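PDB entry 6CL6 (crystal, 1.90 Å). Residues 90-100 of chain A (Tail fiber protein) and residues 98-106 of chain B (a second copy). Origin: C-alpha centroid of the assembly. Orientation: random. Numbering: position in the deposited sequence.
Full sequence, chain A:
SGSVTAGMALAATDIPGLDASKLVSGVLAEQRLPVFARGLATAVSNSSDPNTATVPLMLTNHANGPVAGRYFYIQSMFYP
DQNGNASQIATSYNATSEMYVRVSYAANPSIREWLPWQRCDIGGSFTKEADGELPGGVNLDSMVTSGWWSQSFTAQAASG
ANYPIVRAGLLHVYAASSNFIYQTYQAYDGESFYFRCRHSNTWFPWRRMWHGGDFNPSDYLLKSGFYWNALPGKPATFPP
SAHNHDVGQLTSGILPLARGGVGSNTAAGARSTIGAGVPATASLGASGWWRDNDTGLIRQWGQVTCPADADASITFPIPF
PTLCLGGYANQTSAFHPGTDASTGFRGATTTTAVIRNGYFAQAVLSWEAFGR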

ATOM      1  N   ALA A  90      34.543  -3.780 -55.782  1.00 13.68           N
ATOM      2  CA  ALA A  90      35.790  -3.486 -55.094  1.00 11.56           C
ATOM      3  C   ALA A  90      35.942  -4.432 -53.914  1.00 13.19           C
ATOM      4  O   ALA A  90      35.001  -4.599 -53.114  1.00 12.02           O
ATOM      5  CB  ALA A  90      35.835  -2.021 -54.649  1.00 11.43           C
ATOM      6  N   THR A  91      37.116  -5.047 -53.801  1.00  9.25           N
ATOM      7  CA  THR A  91      37.438  -5.907 -52.675  1.00  7.59           C
ATOM      8  C   THR A  91      38.770  -5.457 -52.089  1.00 20.61           C
ATOM      9  O   THR A  91      39.651  -4.987 -52.808  1.00 10.02           O
ATOM     10  CB  THR A  91      37.491  -7.370 -53.079  1.00 11.37           C
ATOM     11  OG1 THR A  91      38.356  -7.516 -54.223  1.00  8.08           O
ATOM     12  CG2 THR A  91      36.083  -7.844 -53.443  1.00 11.88           C
ATOM     13  N   SER A  92      38.896  -5.593 -50.771  1.00 10.77           N
ATOM     14  CA  SER A  92      40.006  -4.995 -50.054  1.00 10.57           C
ATOM     15  C   SER A  92      41.309  -5.692 -50.382  1.00  9.61           C
ATOM     16  O   SER A  92      41.363  -6.897 -50.626  1.00 12.36           O
ATOM     17  CB  SER A  92      39.737  -5.050 -48.535  1.00 16.45           C
ATOM     18  OG  SER A  92      39.394  -6.386 -48.143  1.00 12.82           O
ATOM     19  N   TYR A  93      42.389  -4.922 -50.307  1.00 10.13           N
ATOM     20  CA  TYR A  93      43.749  -5.426 -50.521  1.00  9.29           C
ATOM     21  C   TYR A  93      44.444  -5.902 -49.245  1.00  9.18           C
ATOM     22  O   TYR A  93      45.392  -6.694 -49.327  1.00 10.72           O
ATOM     23  CB  TYR A  93      44.574  -4.326 -51.159  1.00  9.37           C
ATOM     24  CG  TYR A  93      46.006  -4.628 -51.499  1.00 12.00           C
ATOM     25  CD1 TYR A  93      46.342  -5.553 -52.474  1.00  9.53           C
ATOM     26  CD2 TYR A  93      47.032  -3.937 -50.876  1.00 17.47           C
ATOM     27  CE1 TYR A  93      47.664  -5.808 -52.788  1.00  7.38           C
ATOM     28  CE2 TYR A  93      48.368  -4.183 -51.179  1.00 18.56           C
ATOM     29  CZ  TYR A  93      48.673  -5.115 -52.131  1.00 14.70           C
ATOM     30  OH  TYR A  93      49.996  -5.338 -52.426  1.00 14.27           O
ATOM     31  N   ASN A  94      44.026  -5.424 -48.071  1.00 14.50           N
ATOM     32  CA  ASN A  94      44.709  -5.750 -46.832  1.00 14.35           C
ATOM     33  C   ASN A  94      43.849  -5.309 -45.650  1.00 12.17           C
ATOM     34  O   ASN A  94      42.804  -4.702 -45.824  1.00 15.26           O
ATOM     35  CB  ASN A  94      46.075  -5.048 -46.791  1.00 18.04           C
ATOM     36  CG  ASN A  94      45.950  -3.549 -46.672  1.00 15.65           C
ATOM     37  OD1 ASN A  94      45.407  -2.879 -47.535  1.00 20.13           O
ATOM     38  ND2 ASN A  94      46.465  -2.999 -45.573  1.00 16.39           N
ATOM     39  N   ALA A  95      44.303  -5.669 -44.446  1.00 11.67           N
ATOM     40  CA  ALA A  95      43.820  -5.146 -43.176  1.00 10.78           C
ATOM     41  C   ALA A  95      42.476  -5.712 -42.763  1.00 25.73           C
ATOM     42  O   ALA A  95      42.329  -6.157 -41.612  1.00 13.50           O
ATOM     43  CB  ALA A  95      43.759  -3.617 -43.203  1.00 17.48           C
ATOM     44  N   THR A  96      41.486  -5.658 -43.663  1.00 11.55           N
ATOM     45  CA  THR A  96      40.164  -6.231 -43.409  1.00 10.33           C
ATOM     46  C   THR A  96      39.672  -6.904 -44.686  1.00 20.86           C
ATOM     47  O   THR A  96      40.259  -6.732 -45.762  1.00 21.42           O
ATOM     48  CB  THR A  96      39.146  -5.161 -42.992  1.00 19.07           C
ATOM     49  OG1 THR A  96      38.932  -4.278 -44.092  1.00 17.51           O
ATOM     50  CG2 THR A  96      39.633  -4.331 -41.808  1.00 22.89           C
ATOM     51  N   SER A  97      38.570  -7.653 -44.572  1.00 10.15           N
ATOM     52  CA  SER A  97      37.926  -8.335 -45.705  1.00  9.45           C
ATOM     53  C   SER A  97      36.613  -7.619 -45.982  1.00 16.84           C
ATOM     54  O   SER A  97      35.620  -7.831 -45.270  1.00 12.87           O
ATOM     55  CB  SER A  97      37.651  -9.820 -45.388  1.00 10.07           C
ATOM     56  OG  SER A  97      38.863 -10.530 -45.153  1.00 14.30           O
ATOM     57  N   GLU A  98      36.619  -6.749 -46.998  1.00 13.92           N
ATOM     58  CA  GLU A  98      35.486  -5.904 -47.325  1.00  8.27           C
ATOM     59  C   GLU A  98      35.198  -5.923 -48.817  1.00 17.29           C
ATOM     60  O   GLU A  98      36.103  -6.088 -49.633  1.00 13.69           O
ATOM     61  CB  GLU A  98      35.730  -4.451 -46.923  1.00 11.48           C
ATOM     62  CG  GLU A  98      35.818  -4.250 -45.449  1.00 13.04           C
ATOM     63  CD  GLU A  98      36.211  -2.845 -45.045  1.00 18.22           C
ATOM     64  OE1 GLU A  98      35.831  -1.869 -45.728  1.00 23.79           O
ATOM     65  OE2 GLU A  98      36.939  -2.733 -44.043  1.00 23.86           O
ATOM     66  N   MET A  99      33.925  -5.681 -49.156  1.00 19.24           N
ATOM     67  CA  MET A  99      33.470  -5.598 -50.552  1.00 18.04           C
ATOM     68  C   MET A  99      32.485  -4.459 -50.728  1.00 20.07           C
ATOM     69  O   MET A  99      31.624  -4.225 -49.860  1.00 12.91           O
ATOM     70  CB  MET A  99      32.789  -6.905 -50.985  1.00  8.83           C
ATOM     71  CG  MET A  99      32.250  -6.907 -52.414  1.00 10.58           C
ATOM     72  SD  MET A  99      31.291  -8.396 -52.843  1.00 12.01           S
ATOM     73  CE  MET A  99      32.576  -9.625 -52.777  1.00 23.02           C
ATOM     74  N   TYR A 100      32.598  -3.780 -51.875  1.00  7.46           N
ATOM     75  CA  TYR A 100      31.745  -2.680 -52.283  1.00  9.33           C
ATOM     76  C   TYR A 100      31.346  -2.868 -53.746  1.00 14.90           C
ATOM     77  O   TYR A 100      32.030  -3.553 -54.509  1.00 11.84           O
ATOM     78  CB  TYR A 100      32.454  -1.314 -52.124  1.00 11.08           C
ATOM     79  CG  TYR A 100      32.821  -1.027 -50.698  1.00 15.30           C
ATOM     80  CD1 TYR A 100      33.952  -1.612 -50.122  1.00 10.71           C
ATOM     81  CD2 TYR A 100      32.045  -0.152 -49.911  1.00 13.49           C
ATOM     82  CE1 TYR A 100      34.296  -1.363 -48.800  1.00 14.45           C
ATOM     83  CE2 TYR A 100      32.394   0.107 -48.592  1.00 16.81           C
ATOM     84  CZ  TYR A 100      33.520  -0.515 -48.044  1.00 17.94           C
ATOM     85  OH  TYR A 100      33.861  -0.301 -46.733  1.00 14.04           O
TER
ATOM     86  N   GLU B  98      24.953 -18.013 -51.272  1.00 11.98           N
ATOM     87  CA  GLU B  98      25.783 -17.324 -50.295  1.00 12.39           C
ATOM     88  C   GLU B  98      27.060 -16.805 -50.956  1.00 18.19           C
ATOM     89  O   GLU B  98      27.537 -17.369 -51.952  1.00 13.25           O
ATOM     90  CB  GLU B  98      26.169 -18.230 -49.120  1.00 17.01           C
ATOM     91  CG  GLU B  98      25.012 -18.745 -48.318  1.00 21.81           C
ATOM     92  CD  GLU B  98      25.449 -19.678 -47.205  1.00 33.61           C
ATOM     93  OE1 GLU B  98      26.568 -19.521 -46.673  1.00 23.91           O
ATOM     94  OE2 GLU B  98      24.669 -20.584 -46.869  1.00 19.75           O
ATOM     95  N   MET B  99      27.582 -15.699 -50.407  1.00 12.82           N
ATOM     96  CA  MET B  99      28.789 -15.040 -50.897  1.00 14.81           C
ATOM     97  C   MET B  99      29.688 -14.662 -49.723  1.00 23.33           C
ATOM     98  O   MET B  99      29.205 -14.238 -48.682  1.00 16.23           O
ATOM     99  CB  MET B  99      28.428 -13.826 -51.723  1.00 12.44           C
ATOM    100  CG  MET B  99      29.655 -13.027 -52.313  1.00 13.63           C
ATOM    101  SD  MET B  99      29.231 -11.494 -53.172  1.00 15.07           S
ATOM    102  CE  MET B  99      28.677 -12.175 -54.738  1.00 18.00           C
ATOM    103  N   TYR B 100      30.997 -14.821 -49.906  1.00 10.25           N
ATOM    104  CA  TYR B 100      32.005 -14.437 -48.916  1.00  8.74           C
ATOM    105  C   TYR B 100      33.195 -13.765 -49.605  1.00 13.66           C
ATOM    106  O   TYR B 100      33.435 -13.950 -50.803  1.00 10.54           O
ATOM    107  CB  TYR B 100      32.511 -15.645 -48.132  1.00  8.89           C
ATOM    108  CG  TYR B 100      31.452 -16.354 -47.320  1.00 10.54           C
ATOM    109  CD1 TYR B 100      30.529 -17.210 -47.935  1.00 11.48           C
ATOM    110  CD2 TYR B 100      31.325 -16.137 -45.958  1.00 12.36           C
ATOM    111  CE1 TYR B 100      29.578 -17.834 -47.241  1.00 11.83           C
ATOM    112  CE2 TYR B 100      30.349 -16.791 -45.233  1.00 12.26           C
ATOM    113  CZ  TYR B 100      29.459 -17.620 -45.881  1.00 17.37           C
ATOM    114  OH  TYR B 100      28.466 -18.297 -45.167  1.00 20.16           O
ATOM    115  N   VAL B 101      33.969 -13.013 -48.817  1.00  9.20           N
ATOM    116  CA  VAL B 101      35.188 -12.369 -49.289  1.00  8.64           C
ATOM    117  C   VAL B 101      36.298 -12.496 -48.241  1.00 14.81           C
ATOM    118  O   VAL B 101      36.041 -12.507 -47.042  1.00 12.56           O
ATOM    119  CB  VAL B 101      34.872 -10.886 -49.613  1.00 10.51           C
ATOM    120  CG1 VAL B 101      34.485 -10.118 -48.365  1.00 11.52           C
ATOM    121  CG2 VAL B 101      36.068 -10.208 -50.296  1.00 11.17           C
ATOM    122  N   ARG B 102      37.548 -12.588 -48.703  1.00  8.75           N
ATOM    123  CA  ARG B 102      38.707 -12.558 -47.825  1.00  8.83           C
ATOM    124  C   ARG B 102      39.909 -12.025 -48.608  1.00 11.07           C
ATOM    125  O   ARG B 102      39.797 -11.624 -49.770  1.00 14.32           O
ATOM    126  CB  ARG B 102      39.007 -13.940 -47.211  1.00  9.57           C
ATOM    127  CG  ARG B 102      39.614 -14.956 -48.148  1.00  9.01           C
ATOM    128  CD  ARG B 102      40.141 -16.170 -47.413  1.00 11.14           C
ATOM    129  NE  ARG B 102      40.766 -17.092 -48.356  1.00 14.39           N
ATOM    130  CZ  ARG B 102      41.531 -18.128 -48.024  1.00 10.38           C
ATOM    131  NH1 ARG B 102      41.772 -18.411 -46.739  1.00 11.98           N
ATOM    132  NH2 ARG B 102      42.080 -18.865 -48.972  1.00 10.69           N
ATOM    133  N   VAL B 103      41.062 -11.986 -47.940  1.00 13.11           N
ATOM    134  CA  VAL B 103      42.239 -11.333 -48.490  1.00  8.85           C
ATOM    135  C   VAL B 103      43.487 -11.893 -47.824  1.00 15.49           C
ATOM    136  O   VAL B 103      43.471 -12.282 -46.652  1.00 13.79           O
ATOM    137  CB  VAL B 103      42.148  -9.797 -48.326  1.00 19.29           C
ATOM    138  CG1 VAL B 103      42.122  -9.454 -46.818  1.00 17.55           C
ATOM    139  CG2 VAL B 103      43.290  -9.099 -49.044  1.00 18.37           C
ATOM    140  N   SER B 104      44.567 -11.967 -48.596  1.00 15.95           N
ATOM    141  CA  SER B 104      45.906 -12.214 -48.071  1.00 10.19           C
ATOM    142  C   SER B 104      46.801 -11.039 -48.454  1.00 17.19           C
ATOM    143  O   SER B 104      46.965 -10.743 -49.647  1.00 12.45           O
ATOM    144  CB  SER B 104      46.505 -13.500 -48.629  1.00 20.55           C
ATOM    145  OG  SER B 104      47.878 -13.622 -48.255  1.00 18.03           O
ATOM    146  N   TYR B 105      47.421 -10.422 -47.458  1.00 15.71           N
ATOM    147  CA  TYR B 105      48.427  -9.410 -47.652  1.00 16.02           C
ATOM    148  C   TYR B 105      49.620  -9.703 -46.759  1.00 10.87           C
ATOM    149  O   TYR B 105      49.448  -9.946 -45.563  1.00 11.44           O
ATOM    150  CB  TYR B 105      47.908  -8.013 -47.316  1.00 13.49           C
ATOM    151  CG  TYR B 105      49.007  -7.020 -47.346  1.00 12.84           C
ATOM    152  CD1 TYR B 105      49.461  -6.490 -48.561  1.00 20.06           C
ATOM    153  CD2 TYR B 105      49.625  -6.594 -46.174  1.00 12.90           C
ATOM    154  CE1 TYR B 105      50.499  -5.582 -48.593  1.00 12.98           C
ATOM    155  CE2 TYR B 105      50.656  -5.679 -46.205  1.00 17.32           C
ATOM    156  CZ  TYR B 105      51.084  -5.179 -47.416  1.00 24.22           C
ATOM    157  OH  TYR B 105      52.107  -4.279 -47.459  1.00 29.48           O
ATOM    158  N   ALA B 106      50.820  -9.635 -47.327  1.00 16.94           N
ATOM    159  CA  ALA B 106      52.048  -9.831 -46.558  1.00 20.08           C
ATOM    160  C   ALA B 106      53.184  -8.999 -47.162  1.00 26.08           C
ATOM    161  O   ALA B 106      53.260  -8.794 -48.378  1.00 12.72           O
ATOM    162  CB  ALA B 106      52.440 -11.303 -46.532  1.00 17.59           C
TER
HETATM  163  O   HOH W   1      39.419  -8.920 -50.594  1.00 10.01           O
HETATM  164  O   HOH W   2      45.753  -8.646 -51.391  1.00 10.07           O

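Two copies of a chain can pack closely without exchanging a single direct hydrogen bond, and this contact in a tail fiber protein is a compact example. The chain A stretch is a hairpin. Its two arms are joined by backbone bonds between Ala A90 and Tyr A100 (N to O, 2.8 Å in both directions) and from Ser A92 N to Glu A98 O (3.1 Å). The turn is tightened by Ser A92, whose OG donates to Thr A96 O (2.6 Å) and accepts from Glu A98 N (3.0 Å). Chain B supplies an extended strand, Met B99 to Ser B104, whose alternation sends Met B99, Val B101, Val B103 and Tyr B105 toward the hairpin while Tyr B100, Arg B102 and Ser B104 point away, although Arg B102 CB still lies 4.0 Å from Ser A97 OG. No hydrogen bond joins the two stretches directly; chain B meets the hairpin mainly through its side chains, which reach the hairpin's backbone and side chains.

One clear bump is Val B103. Its CG2 comes to 3.3 Å from Ser A92 O and 3.2 Å from Tyr A93 O, while its CG1 lies 3.5 Å from Thr A96 O and 3.8 Å from Ser A97 OG. The two methyls thus reach into a hollow lined largely by backbone carbonyls of the hairpin. These are close van der Waals contacts, with the branched valine sitting snugly against the main chain. Ser A97 makes the reciprocal bump: its CB rests 3.5 Å from Val B101 O and its OG 3.4 Å from Arg B102 CA, so the hairpin presses on the strand's own backbone where the two chains run close, with the CA atoms of Ser A97 and Arg B102 4.8 Å apart.

Further along, the filling is apolar. Val B101 places CG2 3.9 Å from Thr A91 CG2, and its CB meets Met A99 CE at 4.1 Å. The flexible methionines then close the end of the contact, Met A99 SD lying 3.7 Å from Met B99 SD. At the other end, Tyr B105 directs its ring edge toward the face of Tyr A93 in an offset arrangement, with centroids 5.3 Å apart and planes at 60°; Tyr B105 CB also packs 3.5 Å from Asn A94 CB.

Water joins backbone carbonyls across the contact. One water, through its O atom, donates to Ser A92 O at 2.8 Å and to Arg B102 O at 2.9 Å, linking two carbonyls that could not bond each other. Shape brings the surfaces together, and a water bridges two carbonyls across the contact.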